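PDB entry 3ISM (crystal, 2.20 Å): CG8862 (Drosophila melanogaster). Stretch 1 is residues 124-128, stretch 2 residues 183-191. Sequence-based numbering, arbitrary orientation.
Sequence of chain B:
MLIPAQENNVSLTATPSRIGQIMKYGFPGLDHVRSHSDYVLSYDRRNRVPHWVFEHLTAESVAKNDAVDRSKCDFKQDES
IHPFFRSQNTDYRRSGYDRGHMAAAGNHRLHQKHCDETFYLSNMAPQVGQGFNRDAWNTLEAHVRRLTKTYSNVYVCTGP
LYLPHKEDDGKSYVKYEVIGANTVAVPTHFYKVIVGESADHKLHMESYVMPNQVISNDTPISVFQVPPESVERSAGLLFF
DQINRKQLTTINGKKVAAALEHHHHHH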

# COMPACT_ATOMS: atom_id res chain seq x y z
N MET B 124 6.95 14.75 5.09
CA MET B 124 5.58 15.26 5.09
C MET B 124 4.56 14.26 4.59
O MET B 124 4.86 13.42 3.73
N ALA B 125 3.35 14.36 5.13
CA ALA B 125 2.17 13.69 4.56
C ALA B 125 0.99 14.65 4.61
O ALA B 125 0.93 15.52 5.50
N PRO B 126 0.08 14.53 3.63
CA PRO B 126 -1.10 15.38 3.62
C PRO B 126 -1.94 15.15 4.86
O PRO B 126 -2.37 14.03 5.14
N GLN B 127 -2.14 16.23 5.61
CA GLN B 127 -2.98 16.20 6.79
C GLN B 127 -4.00 17.32 6.70
O GLN B 127 -3.68 18.42 6.22
N VAL B 128 -5.22 17.03 7.14
CA VAL B 128 -6.22 18.08 7.44
C VAL B 128 -5.59 19.13 8.34
O VAL B 128 -4.89 18.79 9.31
N THR B 183 0.89 12.32 -7.38
CA THR B 183 -0.02 11.41 -6.68
C THR B 183 0.43 11.11 -5.26
O THR B 183 0.68 9.96 -4.90
N VAL B 184 0.53 12.15 -4.44
CA VAL B 184 0.90 11.99 -3.04
C VAL B 184 -0.32 11.43 -2.27
O VAL B 184 -1.40 12.00 -2.33
N ALA B 185 -0.13 10.30 -1.59
CA ALA B 185 -1.22 9.65 -0.87
C ALA B 185 -1.69 10.45 0.34
O ALA B 185 -0.87 11.01 1.08
N VAL B 186 -3.01 10.50 0.54
CA VAL B 186 -3.60 11.09 1.74
C VAL B 186 -4.00 9.96 2.68
O VAL B 186 -5.01 9.27 2.47
N PRO B 187 -3.20 9.75 3.73
CA PRO B 187 -3.48 8.67 4.68
C PRO B 187 -4.82 8.83 5.39
O PRO B 187 -5.30 9.95 5.59
N THR B 188 -5.44 7.71 5.75
CA THR B 188 -6.75 7.73 6.42
C THR B 188 -6.55 8.09 7.90
O THR B 188 -7.43 8.67 8.52
N HIS B 189 -5.40 7.71 8.45
CA HIS B 189 -5.11 7.81 9.90
C HIS B 189 -3.60 7.96 10.07
O HIS B 189 -2.83 7.68 9.16
N PHE B 190 -3.18 8.38 11.27
CA PHE B 190 -1.77 8.37 11.66
C PHE B 190 -1.63 7.76 13.05
O PHE B 190 -2.55 7.77 13.82
N TYR B 191 -0.46 7.21 13.37
CA TYR B 191 -0.23 6.65 14.70
C TYR B 191 1.01 7.26 15.32
O TYR B 191 1.87 7.79 14.61

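What fills the apolar centre of this contact? P126 does: its CA-to-CB bond points toward stretch 2, and it loses more surface to the other stretch than any other residue. Its ring, with C-gamma exo pucker, is met by three side chains in turn. P126 CG lies 3.8 Å from V184 CG1, P126 CB lies 3.7 Å from V186 CG2, and P126 CD lies 4.2 Å from P187 CD. Both valines are in the t rotamer; V184 points toward stretch 1, whereas V186 leaves its backbone sideways and still reaches the proline with a methyl.

How does the packing continue beyond the proline? A125 and F190 both point toward the opposite stretch, and A125 CB comes within 3.8 Å of F190 CE1, near the plane of the ring and so at its edge. A125 CB also lies 4.2 Å from P187 CG, a looser contact. F190 has chi1 m and chi2 near -88°, which carries its ring back along the chain to meet stretch 1.

Where do polar atoms enter? Backbone oxygens come first: P126 CD is 3.2 Å from A185 O, and P126 O sits 3.7 Å from F190 CZ at the ring edge. Proline has no amide hydrogen to offer, and no hydrogen bond links the two stretches; the contact rests on close packing of largely buried residues. Over one face of F190 lies the side-chain amide of Q127, whose chi1 is m and chi2 t; its CA-to-CB bond runs sideways, but its end comes nearer.

What lies outside the contact? M124, with chi1 m, starts sideways and its end leads away from stretch 2. T188 and H189 are out of reach of stretch 1 but pair with each other: T188 OG1 and H189 ND1 share a hydrogen bond of 2.6 Å.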

# COMPACT_ATOMS: atom_id res chain seq x y z
CB MET B 124 5.46 16.52 4.22
CG MET B 124 6.40 17.63 4.60
SD MET B 124 6.01 18.28 6.23
CE MET B 124 7.62 18.85 6.71
CB ALA B 125 1.84 12.38 5.29
CB PRO B 126 -1.86 14.95 2.34
CG PRO B 126 -0.78 14.40 1.47
CD PRO B 126 0.15 13.68 2.43
CB GLN B 127 -2.14 16.38 8.05
CG GLN B 127 -1.11 15.28 8.26
CD GLN B 127 -0.41 15.39 9.60
OE1 GLN B 127 -0.03 16.48 10.01
NE2 GLN B 127 -0.26 14.26 10.28
CB VAL B 128 -7.47 17.45 8.10
CG1 VAL B 128 -8.45 18.50 8.61
CG2 VAL B 128 -8.16 16.49 7.12
CB THR B 183 -0.29 10.11 -7.48
OG1 THR B 183 0.91 9.34 -7.54
CG2 THR B 183 -0.74 10.43 -8.93
CB VAL B 184 1.42 13.32 -2.44
CG1 VAL B 184 1.84 13.15 -0.94
CG2 VAL B 184 2.59 13.81 -3.25
CB ALA B 185 -0.81 8.27 -0.44
CB VAL B 186 -4.81 11.99 1.42
CG1 VAL B 186 -5.35 12.61 2.72
CG2 VAL B 186 -4.44 13.11 0.39
CB PRO B 187 -2.30 8.77 5.66
CG PRO B 187 -1.18 9.45 4.84
CD PRO B 187 -1.95 10.47 4.06
CB THR B 188 -7.48 6.35 6.30
OG1 THR B 188 -6.78 5.35 7.07
CG2 THR B 188 -7.57 5.91 4.85
CB HIS B 189 -5.53 6.53 10.65
CG HIS B 189 -7.01 6.24 10.64
ND1 HIS B 189 -7.66 5.75 9.53
CD2 HIS B 189 -7.93 6.30 11.63
CE1 HIS B 189 -8.94 5.56 9.82
NE2 HIS B 189 -9.13 5.89 11.09
CB PHE B 190 -1.21 9.80 11.65
CG PHE B 190 -1.19 10.45 10.30
CD1 PHE B 190 -0.10 10.28 9.45
CD2 PHE B 190 -2.26 11.24 9.88
CE1 PHE B 190 -0.08 10.88 8.19
CE2 PHE B 190 -2.25 11.85 8.62
CZ PHE B 190 -1.16 11.66 7.77
CB TYR B 191 -0.02 5.12 14.65
CG TYR B 191 1.15 4.71 13.79
CD1 TYR B 191 2.47 4.79 14.26
CD2 TYR B 191 0.95 4.24 12.50
CE1 TYR B 191 3.54 4.45 13.45
CE2 TYR B 191 2.00 3.88 11.69
CZ TYR B 191 3.28 4.00 12.17
OH TYR B 191 4.30 3.64 11.34